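PDB 3M33: methyltransferase domain-containing protein from Deinococcus radiodurans, which is of unknown function but probably acts as a methyltransferase. Local coordinates for residues H166-A171 against R207-L212; V124-P129 against A155-D160. One frame throughout, in Å; residues are numbered along the deposited sequence.

Interaction 1. Residues H166-A171 against R207-L212; sequences HVSVLA and REERHL. With SO4 (sulfate ion), chain I; SO4 (sulfate ion), chain E.
The antiparallel pairing of strands 160-173 and 204-216, in this methyltransferase-like sheet, brings V167 against R210 and V169 against E208 as hydrogen-bonded pairs. V167 N to R210 O is nearly straight (N-H...O 176°, 2.9 Å), and E208 N meets V169 O at 2.8 Å. Between them, on the opposite face, S168 OG, anti to its backbone N, gives its hydrogen to the anti lone pair of E209 OE2 at 2.8 Å and accepts the N-H of R207 NE in the guanidinium plane at 2.9 Å, linking the two charged side chains. Further along this face the H166 and H211 rings form an offset stack, centroids 4.4 Å apart, planes at 25°; E164 bonds H211 NE2 and H166 ND1 bonds L145 O. On the face of V167 and V169, both end nitrogens of R210 grip E208 OE1, NH2 at 3.0 Å, while R210 NE pairs with E35 and E208 OE2 bonds Y206. An alanine in place of E208 would probably leave R210 NH1 and NH2 without their carboxylate and the guanidinium less fixed. Joined through helices, the antiparallel pair is consistent with the class I methyltransferase fold, whose last strand inserts antiparallel between its neighbours.

Interaction 2. Residues V124-P129 against A155-D160; sequences VILRLP and AAVGWD
V157, L128 and W159 carry this contact, in which the Schellman motif ending helix 149-156 packs against the turn that leads into helix 128-131. G158, with positive phi (69°), is the C-prime residue of that motif: G158 N bonds A155 O at 2.9 Å and W159 N returns to L154 O. The turn at G158 leaves V157 and W159, flanking it in sequence, both with CB directed toward 124-129.

V157 has the most area buried of the residues here. Its two methyls divide the work. CG1, anti to the carbonyl carbon (chi1 -69°), lies 4.0 Å from P129 CD and equally near L126 CD2, so it sits among the proline ring, the leucine tip and the turn backbone. CG2 approaches the carbonyl oxygen of I125 and the I125 CG2 methyl, the latter at 4.2 Å. I125 O is itself the acceptor for L128 N, a bond that helps shape the turn that V157 packs on. The V157 side chain crosses those of I125, L126 and P129 at about a right angle.

L128 and W159 make the second half of the contact, again crossed at about a right angle. F138 of strand 136-142 touches both of them, as well as I125, and so joins the pair to the central sheet. Nearer the backbone, L128 CB lies 3.8 Å from W159 CZ2, on the benzo side of the indole. L128 CD1 makes the CH-pi contact: it stands over one face of the six-membered ring, 3.7 Å from its centroid and only 6° off the ring normal.

Both interactions hang on one piece of chain: helix 149-156 ends at the Schellman turn of interaction 2, and strand 160-173, which starts at D160, runs on to supply 166-171 to interaction 1. Their centres lie 25 Å apart and their nearest atoms about 9 Å, so they do not touch. They differ in kind, interaction 1 being backbone pairing with charged and histidine side chains, interaction 2 apolar packing. Strand 136-142 is a shared neighbour: V141 touches R210 and L212, and F138 touches L128 and W159. The sulfates and a glycerol about 3 Å from the R210 side chain, all probably from the crystallisation liquor, gather at interaction 1; no substrate site is established by them.

Interaction 1. Residues H166-A171 against R207-L212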
# COMPACT_ATOMS: atom_id res chain seq x y z
N HIS A 166 -4.58 -7.39 12.53
CA HIS A 166 -5.56 -6.33 12.50
C HIS A 166 -5.09 -5.29 13.50
O HIS A 166 -5.16 -5.52 14.71
CB HIS A 166 -6.97 -6.85 12.85
CG HIS A 166 -7.48 -7.88 11.87
ND1 HIS A 166 -7.88 -7.55 10.59
CD2 HIS A 166 -7.65 -9.22 12.00
CE1 HIS A 166 -8.28 -8.65 9.97
NE2 HIS A 166 -8.14 -9.67 10.80
N VAL A 167 -4.60 -4.17 12.99
CA VAL A 167 -3.90 -3.17 13.78
C VAL A 167 -4.70 -1.89 13.88
O VAL A 167 -5.32 -1.45 12.90
CB VAL A 167 -2.56 -2.78 13.10
CG1 VAL A 167 -1.68 -1.98 14.06
CG2 VAL A 167 -1.82 -4.01 12.63
N SER A 168 -4.66 -1.26 15.04
CA SER A 168 -5.45 -0.04 15.27
C SER A 168 -4.67 0.88 16.21
O SER A 168 -4.24 0.46 17.26
CB SER A 168 -6.79 -0.42 15.91
OG SER A 168 -7.59 0.73 16.17
N VAL A 169 -4.48 2.13 15.83
CA VAL A 169 -3.69 3.06 16.63
C VAL A 169 -4.40 4.41 16.79
O VAL A 169 -4.92 4.97 15.83
CB VAL A 169 -2.31 3.28 15.97
CG1 VAL A 169 -1.43 4.17 16.86
CG2 VAL A 169 -1.65 1.94 15.76
N LEU A 170 -4.46 4.92 18.01
CA LEU A 170 -5.10 6.20 18.25
C LEU A 170 -4.34 7.30 17.52
O LEU A 170 -3.12 7.38 17.62
CB LEU A 170 -5.14 6.50 19.76
CG LEU A 170 -5.77 7.83 20.18
CD1 LEU A 170 -7.25 7.84 19.79
CD2 LEU A 170 -5.61 8.09 21.67
N ALA A 171 -5.05 8.14 16.79
CA ALA A 171 -4.45 9.34 16.21
C ALA A 171 -5.37 10.53 16.44
O ALA A 171 -6.53 10.36 16.83
CB ALA A 171 -4.19 9.15 14.73
N ARG A 207 -9.11 6.35 14.93
CA ARG A 207 -8.17 5.24 14.87
C ARG A 207 -7.55 5.13 13.48
O ARG A 207 -8.26 5.14 12.49
CB ARG A 207 -8.85 3.93 15.24
CG ARG A 207 -9.55 3.97 16.58
CD ARG A 207 -8.53 4.02 17.72
NE ARG A 207 -8.27 2.67 18.22
CZ ARG A 207 -8.47 2.30 19.47
NH1 ARG A 207 -8.22 1.04 19.83
NH2 ARG A 207 -8.92 3.17 20.37
N GLU A 208 -6.24 5.04 13.41
CA GLU A 208 -5.61 4.64 12.16
C GLU A 208 -5.56 3.12 12.19
O GLU A 208 -4.97 2.54 13.10
CB GLU A 208 -4.19 5.23 12.07
CG GLU A 208 -4.14 6.71 11.68
CD GLU A 208 -4.36 6.93 10.19
OE1 GLU A 208 -4.32 5.94 9.42
OE2 GLU A 208 -4.56 8.10 9.78
N GLU A 209 -6.16 2.46 11.21
CA GLU A 209 -6.23 1.01 11.26
C GLU A 209 -5.67 0.36 10.00
O GLU A 209 -5.77 0.91 8.92
CB GLU A 209 -7.68 0.57 11.53
CG GLU A 209 -8.30 1.34 12.67
CD GLU A 209 -9.60 0.74 13.19
OE1 GLU A 209 -10.51 0.46 12.39
OE2 GLU A 209 -9.71 0.55 14.42
N ARG A 210 -5.07 -0.82 10.16
CA ARG A 210 -4.46 -1.51 9.02
C ARG A 210 -4.75 -3.00 9.09
O ARG A 210 -4.91 -3.56 10.17
CB ARG A 210 -2.95 -1.28 8.99
CG ARG A 210 -2.53 0.18 8.97
CD ARG A 210 -2.69 0.84 7.57
NE ARG A 210 -2.11 2.18 7.59
CZ ARG A 210 -2.74 3.25 8.05
NH1 ARG A 210 -3.98 3.12 8.52
NH2 ARG A 210 -2.14 4.44 8.07
N HIS A 211 -4.79 -3.64 7.92
CA HIS A 211 -5.00 -5.08 7.83
C HIS A 211 -3.81 -5.68 7.09
O HIS A 211 -3.68 -5.49 5.88
CB HIS A 211 -6.27 -5.35 7.02
CG HIS A 211 -6.64 -6.80 6.91
ND1 HIS A 211 -7.61 -7.25 6.02
CD2 HIS A 211 -6.20 -7.89 7.57
CE1 HIS A 211 -7.74 -8.55 6.15
NE2 HIS A 211 -6.89 -8.97 7.08
N LEU A 212 -2.94 -6.40 7.79
CA LEU A 212 -1.77 -7.01 7.16
C LEU A 212 -2.03 -8.45 6.82
O LEU A 212 -2.58 -9.19 7.65
CB LEU A 212 -0.56 -6.96 8.10
CG LEU A 212 0.21 -5.68 8.38
CD1 LEU A 212 -0.68 -4.65 9.05
CD2 LEU A 212 1.41 -6.00 9.27
S SO4 I . -0.48 7.37 9.37
O1 SO4 I . 0.76 6.94 8.72
O2 SO4 I . -1.54 7.57 8.38
O3 SO4 I . -0.90 6.36 10.33
O4 SO4 I . -0.26 8.65 10.04
S SO4 E . -11.77 6.93 19.34
O1 SO4 E . -11.02 5.68 19.29
O2 SO4 E . -10.85 8.06 19.47
O3 SO4 E . -12.56 7.09 18.12
O4 SO4 E . -12.66 6.92 20.50

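Interaction 2. Residues V124-P129 against A155-D160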
# COMPACT_ATOMS: atom_id res chain seq x y z
N VAL A 124 -4.56 -7.92 -8.14
CA VAL A 124 -3.37 -8.65 -8.54
C VAL A 124 -3.40 -10.07 -7.96
O VAL A 124 -2.77 -10.97 -8.49
CB VAL A 124 -2.07 -7.94 -8.12
CG1 VAL A 124 -1.97 -7.83 -6.60
CG2 VAL A 124 -0.88 -8.68 -8.65
N ILE A 125 -4.14 -10.25 -6.87
CA ILE A 125 -4.25 -11.56 -6.22
C ILE A 125 -4.77 -12.59 -7.22
O ILE A 125 -4.30 -13.72 -7.25
CB ILE A 125 -5.19 -11.49 -4.98
CG1 ILE A 125 -4.52 -10.69 -3.86
CG2 ILE A 125 -5.53 -12.90 -4.47
CD1 ILE A 125 -5.44 -10.36 -2.69
N LEU A 126 -5.71 -12.17 -8.06
CA LEU A 126 -6.32 -13.09 -9.00
C LEU A 126 -5.37 -13.44 -10.15
O LEU A 126 -5.62 -14.39 -10.88
CB LEU A 126 -7.64 -12.51 -9.50
CG LEU A 126 -8.69 -12.36 -8.40
CD1 LEU A 126 -9.95 -11.64 -8.90
CD2 LEU A 126 -9.03 -13.73 -7.82
N ARG A 127 -4.27 -12.70 -10.29
CA ARG A 127 -3.26 -13.05 -11.29
C ARG A 127 -2.09 -13.85 -10.70
O ARG A 127 -1.12 -14.17 -11.41
CB ARG A 127 -2.72 -11.78 -11.97
CG ARG A 127 -3.79 -10.79 -12.39
CD ARG A 127 -4.77 -11.43 -13.39
NE ARG A 127 -4.09 -11.78 -14.64
CZ ARG A 127 -3.91 -10.93 -15.64
NH1 ARG A 127 -4.38 -9.69 -15.54
NH2 ARG A 127 -3.28 -11.31 -16.75
N LEU A 128 -2.16 -14.18 -9.41
CA LEU A 128 -1.06 -14.91 -8.76
C LEU A 128 -0.66 -16.22 -9.47
O LEU A 128 0.53 -16.53 -9.58
CB LEU A 128 -1.33 -15.14 -7.26
CG LEU A 128 -1.17 -13.89 -6.39
CD1 LEU A 128 -1.60 -14.12 -4.95
CD2 LEU A 128 0.26 -13.41 -6.45
N PRO A 129 -1.64 -16.99 -9.96
CA PRO A 129 -1.28 -18.19 -10.72
C PRO A 129 -0.38 -17.87 -11.92
O PRO A 129 0.44 -18.71 -12.29
CB PRO A 129 -2.63 -18.73 -11.20
CG PRO A 129 -3.62 -18.25 -10.17
CD PRO A 129 -3.10 -16.86 -9.79
N ALA A 155 -8.49 -17.04 -1.21
CA ALA A 155 -9.21 -18.33 -1.21
C ALA A 155 -9.53 -18.73 -2.65
O ALA A 155 -9.33 -19.87 -3.05
CB ALA A 155 -10.51 -18.26 -0.38
N ALA A 156 -10.00 -17.77 -3.44
CA ALA A 156 -10.39 -18.07 -4.81
C ALA A 156 -9.26 -18.63 -5.68
O ALA A 156 -9.52 -19.38 -6.62
CB ALA A 156 -11.04 -16.84 -5.47
N VAL A 157 -8.01 -18.27 -5.40
CA VAL A 157 -6.91 -18.84 -6.17
C VAL A 157 -6.18 -19.96 -5.42
O VAL A 157 -5.10 -20.37 -5.82
CB VAL A 157 -5.89 -17.78 -6.66
CG1 VAL A 157 -6.51 -16.87 -7.71
CG2 VAL A 157 -5.34 -16.97 -5.48
N GLY A 158 -6.78 -20.44 -4.34
CA GLY A 158 -6.21 -21.54 -3.58
C GLY A 158 -4.93 -21.22 -2.83
O GLY A 158 -4.06 -22.08 -2.69
N TRP A 159 -4.81 -19.98 -2.34
CA TRP A 159 -3.66 -19.58 -1.53
C TRP A 159 -3.99 -19.59 -0.03
O TRP A 159 -5.13 -19.36 0.35
CB TRP A 159 -3.17 -18.19 -1.97
CG TRP A 159 -2.27 -18.25 -3.17
CD1 TRP A 159 -2.49 -18.95 -4.33
CD2 TRP A 159 -0.99 -17.62 -3.32
NE1 TRP A 159 -1.44 -18.79 -5.18
CE2 TRP A 159 -0.50 -17.97 -4.60
CE3 TRP A 159 -0.21 -16.79 -2.51
CZ2 TRP A 159 0.73 -17.52 -5.08
CZ3 TRP A 159 1.01 -16.35 -2.98
CH2 TRP A 159 1.47 -16.72 -4.25
N ASP A 160 -2.98 -19.85 0.80
CA ASP A 160 -3.18 -19.90 2.25
C ASP A 160 -2.64 -18.64 2.93
O ASP A 160 -1.57 -18.15 2.59
CB ASP A 160 -2.44 -21.09 2.84
CG ASP A 160 -2.89 -22.40 2.26
OD1 ASP A 160 -4.06 -22.77 2.48
OD2 ASP A 160 -2.07 -23.06 1.59